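Oxidoreductase (Methanosarcina mazei, PDB 3KA7) binds flavin-adenine dinucleotide and probably acts as an oxidoreductase of the flavin-containing amine oxidase family. Local coordinates at residues V26-L32 / K212-E218. Residues are numbered along the deposited sequence; the frame is centred on the assembly and turned at random.
Sequences VEVFERL and KIHTGQE. With FAD (flavin-adenine dinucleotide), chain B.
Strands 26-29 and 212-214 run parallel, their axes 4.6 Å apart at an angle of 16°. Both backbones are extended, and Glu27, Val28 and Phe29 pair with Lys212, Ile213 and His214. The hydrogen-bond ladder starts at Val26 O, which accepts from Lys212 N (2.9 Å). Glu27 (chi1 m, chi2 t) lies on the same sheet face as His214 and takes a hydrogen bond on OE1 from His214 NE2 (2.8 Å). Val28 N donates to Lys212 O, and Val28 O accepts from His214 N, both at 2.8 Å. On the other face Val28 CG2 packs on Ile213 CG1 (4.0 Å). The Phe29 ring (chi1 m) meets the His214 ring obliquely, centroids 4.9 Å apart. Glu30 N donates to His214 O (2.8 Å), the last rung of the regular ladder. Residues 212-218 then turn at Gly216, whose phi is positive (66°). Here Glu30 O accepts a hydrogen bond from Gln217 N (2.9 Å). The Glu30 carboxylate takes hydrogen bonds from both ribose hydroxyls of FAD, O3B to OE1 (2.7 Å) and O2B to OE2 (2.5 Å, very short). An acidic residue near the C-terminal end of the second parallel strand of the fold, holding the adenosine ribose hydroxyls, is characteristic of Rossmann-type FAD domains. Leu32 O accepts a hydrogen bond from Gly216 N (3.0 Å). Strand 25-29 lies between the edge strand 212-214 and strand 2-6; helix 10-21 packs on Val26, Val28 and Ile213, and strand 228-234 on Phe29.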
ATOM      1  N   VAL A  26      16.124  20.421  -7.065  1.00 18.50           N
ATOM      2  CA  VAL A  26      15.918  19.156  -6.356  1.00 17.70           C
ATOM      3  C   VAL A  26      16.911  18.080  -6.779  1.00 16.74           C
ATOM      4  O   VAL A  26      17.123  17.840  -7.977  1.00 16.82           O
ATOM      5  CB  VAL A  26      14.473  18.612  -6.548  1.00 18.10           C
ATOM      6  CG1 VAL A  26      13.442  19.648  -6.154  1.00 19.03           C
ATOM      7  CG2 VAL A  26      14.242  18.158  -7.975  1.00 19.63           C
ATOM      8  N   GLU A  27      17.520  17.427  -5.792  1.00 15.66           N
ATOM      9  CA  GLU A  27      18.334  16.244  -6.049  1.00 15.50           C
ATOM     10  C   GLU A  27      17.824  15.111  -5.174  1.00 14.38           C
ATOM     11  O   GLU A  27      17.607  15.314  -3.976  1.00 14.49           O
ATOM     12  CB  GLU A  27      19.800  16.510  -5.737  1.00 16.23           C
ATOM     13  CG  GLU A  27      20.386  17.628  -6.577  1.00 19.27           C
ATOM     14  CD  GLU A  27      21.882  17.706  -6.451  1.00 24.14           C
ATOM     15  OE1 GLU A  27      22.545  16.653  -6.594  1.00 26.45           O
ATOM     16  OE2 GLU A  27      22.392  18.820  -6.213  1.00 26.22           O
ATOM     17  N   VAL A  28      17.629  13.946  -5.785  1.00 13.35           N
ATOM     18  CA  VAL A  28      17.146  12.756  -5.077  1.00 13.03           C
ATOM     19  C   VAL A  28      18.292  11.778  -4.932  1.00 13.04           C
ATOM     20  O   VAL A  28      18.980  11.514  -5.901  1.00 13.50           O
ATOM     21  CB  VAL A  28      16.042  12.055  -5.878  1.00 13.16           C
ATOM     22  CG1 VAL A  28      15.427  10.917  -5.055  1.00 12.84           C
ATOM     23  CG2 VAL A  28      14.962  13.080  -6.293  1.00 11.75           C
ATOM     24  N   PHE A  29      18.487  11.233  -3.729  1.00 12.98           N
ATOM     25  CA  PHE A  29      19.537  10.248  -3.502  1.00 13.13           C
ATOM     26  C   PHE A  29      18.932   8.897  -3.133  1.00 12.94           C
ATOM     27  O   PHE A  29      18.240   8.779  -2.126  1.00 13.04           O
ATOM     28  CB  PHE A  29      20.494  10.734  -2.413  1.00 13.57           C
ATOM     29  CG  PHE A  29      21.204  12.016  -2.772  1.00 14.02           C
ATOM     30  CD1 PHE A  29      22.495  11.993  -3.277  1.00 15.61           C
ATOM     31  CD2 PHE A  29      20.565  13.232  -2.632  1.00 14.61           C
ATOM     32  CE1 PHE A  29      23.145  13.177  -3.621  1.00 15.88           C
ATOM     33  CE2 PHE A  29      21.212  14.426  -2.974  1.00 14.69           C
ATOM     34  CZ  PHE A  29      22.498  14.386  -3.473  1.00 15.42           C
ATOM     35  N   GLU A  30      19.179   7.900  -3.971  1.00 13.51           N
ATOM     36  CA  GLU A  30      18.641   6.553  -3.770  1.00 13.82           C
ATOM     37  C   GLU A  30      19.783   5.544  -3.615  1.00 14.67           C
ATOM     38  O   GLU A  30      20.727   5.516  -4.425  1.00 13.73           O
ATOM     39  CB  GLU A  30      17.757   6.157  -4.959  1.00 13.54           C
ATOM     40  CG  GLU A  30      17.479   4.657  -5.062  1.00 13.64           C
ATOM     41  CD  GLU A  30      16.696   4.144  -3.866  1.00 14.13           C
ATOM     42  OE1 GLU A  30      15.766   4.858  -3.441  1.00 11.98           O
ATOM     43  OE2 GLU A  30      17.025   3.056  -3.342  1.00 13.71           O
ATOM     44  N   ARG A  31      19.681   4.704  -2.586  1.00 14.59           N
ATOM     45  CA  ARG A  31      20.738   3.757  -2.249  1.00 15.86           C
ATOM     46  C   ARG A  31      20.856   2.579  -3.218  1.00 15.74           C
ATOM     47  O   ARG A  31      21.959   2.080  -3.450  1.00 15.86           O
ATOM     48  CB  ARG A  31      20.536   3.241  -0.819  1.00 16.27           C
ATOM     49  CG  ARG A  31      21.749   2.593  -0.195  1.00 19.48           C
ATOM     50  CD  ARG A  31      21.376   2.002   1.161  1.00 22.90           C
ATOM     51  NE  ARG A  31      20.382   0.972   0.966  1.00 24.40           N
ATOM     52  CZ  ARG A  31      20.651  -0.328   0.969  1.00 25.36           C
ATOM     53  NH1 ARG A  31      21.885  -0.762   1.207  1.00 26.14           N
ATOM     54  NH2 ARG A  31      19.678  -1.191   0.752  1.00 24.69           N
ATOM     55  N   LEU A  32      19.731   2.127  -3.770  1.00 15.23           N
ATOM     56  CA  LEU A  32      19.713   0.984  -4.682  1.00 15.88           C
ATOM     57  C   LEU A  32      20.108   1.392  -6.105  1.00 16.44           C
ATOM     58  O   LEU A  32      20.201   2.585  -6.400  1.00 16.83           O
ATOM     59  CB  LEU A  32      18.328   0.332  -4.693  1.00 15.38           C
ATOM     60  CG  LEU A  32      17.873  -0.308  -3.378  1.00 14.67           C
ATOM     61  CD1 LEU A  32      16.429  -0.787  -3.471  1.00 13.21           C
ATOM     62  CD2 LEU A  32      18.799  -1.453  -3.008  1.00 14.64           C
ATOM     63  N   LYS A 212      17.427  16.308 -10.417  1.00 16.98           N
ATOM     64  CA  LYS A 212      18.416  15.260 -10.649  1.00 17.97           C
ATOM     65  C   LYS A 212      18.178  14.073  -9.726  1.00 17.64           C
ATOM     66  O   LYS A 212      17.864  14.263  -8.554  1.00 17.59           O
ATOM     67  CB  LYS A 212      19.817  15.808 -10.391  1.00 18.17           C
ATOM     68  CG  LYS A 212      20.185  16.960 -11.295  1.00 21.25           C
ATOM     69  CD  LYS A 212      21.558  17.490 -10.918  1.00 25.52           C
ATOM     70  CE  LYS A 212      22.247  18.175 -12.083  1.00 28.09           C
ATOM     71  NZ  LYS A 212      23.642  18.553 -11.699  1.00 30.14           N
ATOM     72  N   ILE A 213      18.339  12.861 -10.255  1.00 17.39           N
ATOM     73  CA  ILE A 213      18.234  11.641  -9.439  1.00 17.48           C
ATOM     74  C   ILE A 213      19.517  10.816  -9.439  1.00 17.62           C
ATOM     75  O   ILE A 213      20.045  10.483 -10.494  1.00 17.78           O
ATOM     76  CB  ILE A 213      17.123  10.742  -9.944  1.00 17.66           C
ATOM     77  CG1 ILE A 213      15.786  11.485  -9.915  1.00 17.54           C
ATOM     78  CG2 ILE A 213      17.071   9.444  -9.125  1.00 17.44           C
ATOM     79  CD1 ILE A 213      14.618  10.634 -10.385  1.00 17.17           C
ATOM     80  N   HIS A 214      19.995  10.474  -8.246  1.00 17.67           N
ATOM     81  CA  HIS A 214      21.261   9.775  -8.082  1.00 18.11           C
ATOM     82  C   HIS A 214      21.039   8.415  -7.454  1.00 18.11           C
ATOM     83  O   HIS A 214      20.701   8.341  -6.275  1.00 18.28           O
ATOM     84  CB  HIS A 214      22.186  10.568  -7.151  1.00 18.39           C
ATOM     85  CG  HIS A 214      22.410  11.984  -7.576  1.00 19.67           C
ATOM     86  ND1 HIS A 214      23.058  12.316  -8.748  1.00 22.10           N
ATOM     87  CD2 HIS A 214      22.090  13.155  -6.978  1.00 19.67           C
ATOM     88  CE1 HIS A 214      23.105  13.630  -8.864  1.00 21.46           C
ATOM     89  NE2 HIS A 214      22.525  14.162  -7.804  1.00 21.31           N
ATOM     90  N   THR A 215      21.279   7.351  -8.217  1.00 18.05           N
ATOM     91  CA  THR A 215      21.170   5.994  -7.688  1.00 17.97           C
ATOM     92  C   THR A 215      22.522   5.507  -7.158  1.00 18.82           C
ATOM     93  O   THR A 215      23.568   6.108  -7.441  1.00 18.75           O
ATOM     94  CB  THR A 215      20.626   5.017  -8.746  1.00 18.12           C
ATOM     95  OG1 THR A 215      21.480   5.026  -9.900  1.00 17.51           O
ATOM     96  CG2 THR A 215      19.217   5.415  -9.168  1.00 17.52           C
ATOM     97  N   GLY A 216      22.505   4.443  -6.366  1.00 18.58           N
ATOM     98  CA  GLY A 216      23.740   3.906  -5.808  1.00 19.38           C
ATOM     99  C   GLY A 216      24.382   4.872  -4.836  1.00 19.61           C
ATOM    100  O   GLY A 216      25.603   4.863  -4.644  1.00 20.00           O
ATOM    101  N   GLN A 217      23.566   5.708  -4.202  1.00 19.53           N
ATOM    102  CA  GLN A 217      24.075   6.643  -3.216  1.00 19.73           C
ATOM    103  C   GLN A 217      23.305   6.556  -1.909  1.00 19.53           C
ATOM    104  O   GLN A 217      22.127   6.904  -1.840  1.00 19.34           O
ATOM    105  CB  GLN A 217      24.035   8.078  -3.747  1.00 20.31           C
ATOM    106  CG  GLN A 217      24.925   8.311  -4.953  1.00 21.48           C
ATOM    107  CD  GLN A 217      25.410   9.736  -5.024  1.00 23.25           C
ATOM    108  OE1 GLN A 217      25.458  10.435  -4.016  1.00 25.24           O
ATOM    109  NE2 GLN A 217      25.769  10.180  -6.221  1.00 25.00           N
ATOM    110  N   GLU A 218      23.983   6.116  -0.863  1.00 18.96           N
ATOM    111  CA  GLU A 218      23.346   6.011   0.436  1.00 18.78           C
ATOM    112  C   GLU A 218      23.541   7.263   1.278  1.00 17.89           C
ATOM    113  O   GLU A 218      24.673   7.725   1.490  1.00 17.69           O
ATOM    114  CB  GLU A 218      23.866   4.794   1.190  1.00 19.44           C
ATOM    115  CG  GLU A 218      23.250   4.637   2.577  1.00 22.01           C
ATOM    116  CD  GLU A 218      23.581   3.298   3.209  1.00 27.41           C
ATOM    117  OE1 GLU A 218      24.761   3.052   3.541  1.00 28.29           O
ATOM    118  OE2 GLU A 218      22.652   2.481   3.366  1.00 30.17           O
TER
HETATM  119  PA  FAD B 500       9.695   3.155  -0.223  1.00  9.21           P
HETATM  120  O1A FAD B 500       9.831   2.673   1.198  1.00 10.01           O
HETATM  121  O2A FAD B 500       9.141   2.166  -1.222  1.00  9.81           O
HETATM  122  O5B FAD B 500      11.124   3.667  -0.743  1.00  7.97           O
HETATM  123  C5B FAD B 500      12.105   4.098   0.193  1.00  5.76           C
HETATM  124  C4B FAD B 500      13.382   4.247  -0.641  1.00  7.06           C
HETATM  125  O4B FAD B 500      14.443   4.769   0.133  1.00  8.95           O
HETATM  126  C3B FAD B 500      13.838   2.891  -1.187  1.00  9.09           C
HETATM  127  O3B FAD B 500      13.976   2.949  -2.599  1.00  9.76           O
HETATM  128  C2B FAD B 500      15.184   2.656  -0.499  1.00  9.94           C
HETATM  129  O2B FAD B 500      16.103   1.941  -1.304  1.00 11.67           O
HETATM  130  C1B FAD B 500      15.645   4.076  -0.192  1.00  8.38           C
HETATM  131  N9A FAD B 500      16.549   4.203   0.959  1.00 11.42           N
HETATM  132  C8A FAD B 500      16.487   3.592   2.195  1.00 11.21           C
HETATM  133  N7A FAD B 500      17.510   4.076   2.957  1.00  9.24           N
HETATM  134  C5A FAD B 500      18.201   4.977   2.207  1.00 11.05           C
HETATM  135  C6A FAD B 500      19.328   5.744   2.458  1.00 11.31           C
HETATM  136  N6A FAD B 500      19.865   5.765   3.674  1.00 10.28           N
HETATM  137  N1A FAD B 500      19.804   6.583   1.470  1.00 11.04           N
HETATM  138  C2A FAD B 500      19.185   6.659   0.239  1.00 12.03           C
HETATM  139  N3A FAD B 500      18.067   5.891  -0.013  1.00 11.10           N
HETATM  140  C4A FAD B 500      17.602   5.067   0.962  1.00 11.07           C
HETATM  141  N1  FAD B 500       0.281  -0.235  -2.416  1.00 11.04           N
HETATM  142  C2  FAD B 500      -0.759   0.039  -3.286  1.00 13.56           C
HETATM  143  O2  FAD B 500      -1.174   1.200  -3.404  1.00 12.33           O
HETATM  144  N3  FAD B 500      -1.342  -0.999  -3.996  1.00 13.03           N
HETATM  145  C4  FAD B 500      -0.897  -2.301  -3.842  1.00 14.43           C
HETATM  146  O4  FAD B 500      -1.409  -3.228  -4.469  1.00 16.98           O
HETATM  147  C4X FAD B 500       0.142  -2.578  -2.965  1.00 12.76           C
HETATM  148  N5  FAD B 500       0.580  -3.884  -2.791  1.00 13.49           N
HETATM  149  C5X FAD B 500       1.628  -4.139  -1.923  1.00 12.24           C
HETATM  150  C6  FAD B 500       2.091  -5.444  -1.749  1.00 14.64           C
HETATM  151  C7  FAD B 500       3.156  -5.702  -0.895  1.00 13.95           C
HETATM  152  C7M FAD B 500       3.633  -7.123  -0.724  1.00 15.35           C
HETATM  153  C8  FAD B 500       3.748  -4.648  -0.212  1.00 12.91           C
HETATM  154  C8M FAD B 500       4.895  -4.886   0.727  1.00 15.59           C
HETATM  155  C9  FAD B 500       3.282  -3.345  -0.373  1.00 11.82           C
HETATM  156  C9A FAD B 500       2.223  -3.087  -1.237  1.00 11.14           C
HETATM  157  N10 FAD B 500       1.757  -1.789  -1.400  1.00 10.60           N
HETATM  158  C10 FAD B 500       0.728  -1.531  -2.263  1.00 11.21           C
HETATM  159  C1' FAD B 500       2.315  -0.655  -0.604  1.00  7.30           C
HETATM  160  C2' FAD B 500       3.319   0.112  -1.473  1.00  8.89           C
HETATM  161  O2' FAD B 500       4.180  -0.813  -2.131  1.00  9.31           O
HETATM  162  C3' FAD B 500       4.122   1.058  -0.585  1.00  9.53           C
HETATM  163  O3' FAD B 500       3.233   1.757   0.278  1.00  9.56           O
HETATM  164  C4' FAD B 500       4.961   2.098  -1.323  1.00  8.47           C
HETATM  165  O4' FAD B 500       5.728   1.525  -2.362  1.00  8.97           O
HETATM  166  C5' FAD B 500       5.919   2.694  -0.298  1.00  8.81           C
HETATM  167  O5' FAD B 500       6.481   3.848  -0.872  1.00  7.02           O
HETATM  168  P   FAD B 500       7.330   4.851   0.018  1.00  9.21           P
HETATM  169  O1P FAD B 500       7.083   6.259  -0.467  1.00  8.46           O
HETATM  170  O2P FAD B 500       7.102   4.637   1.501  1.00  8.08           O
HETATM  171  O3P FAD B 500       8.878   4.542  -0.298  1.00 10.29           O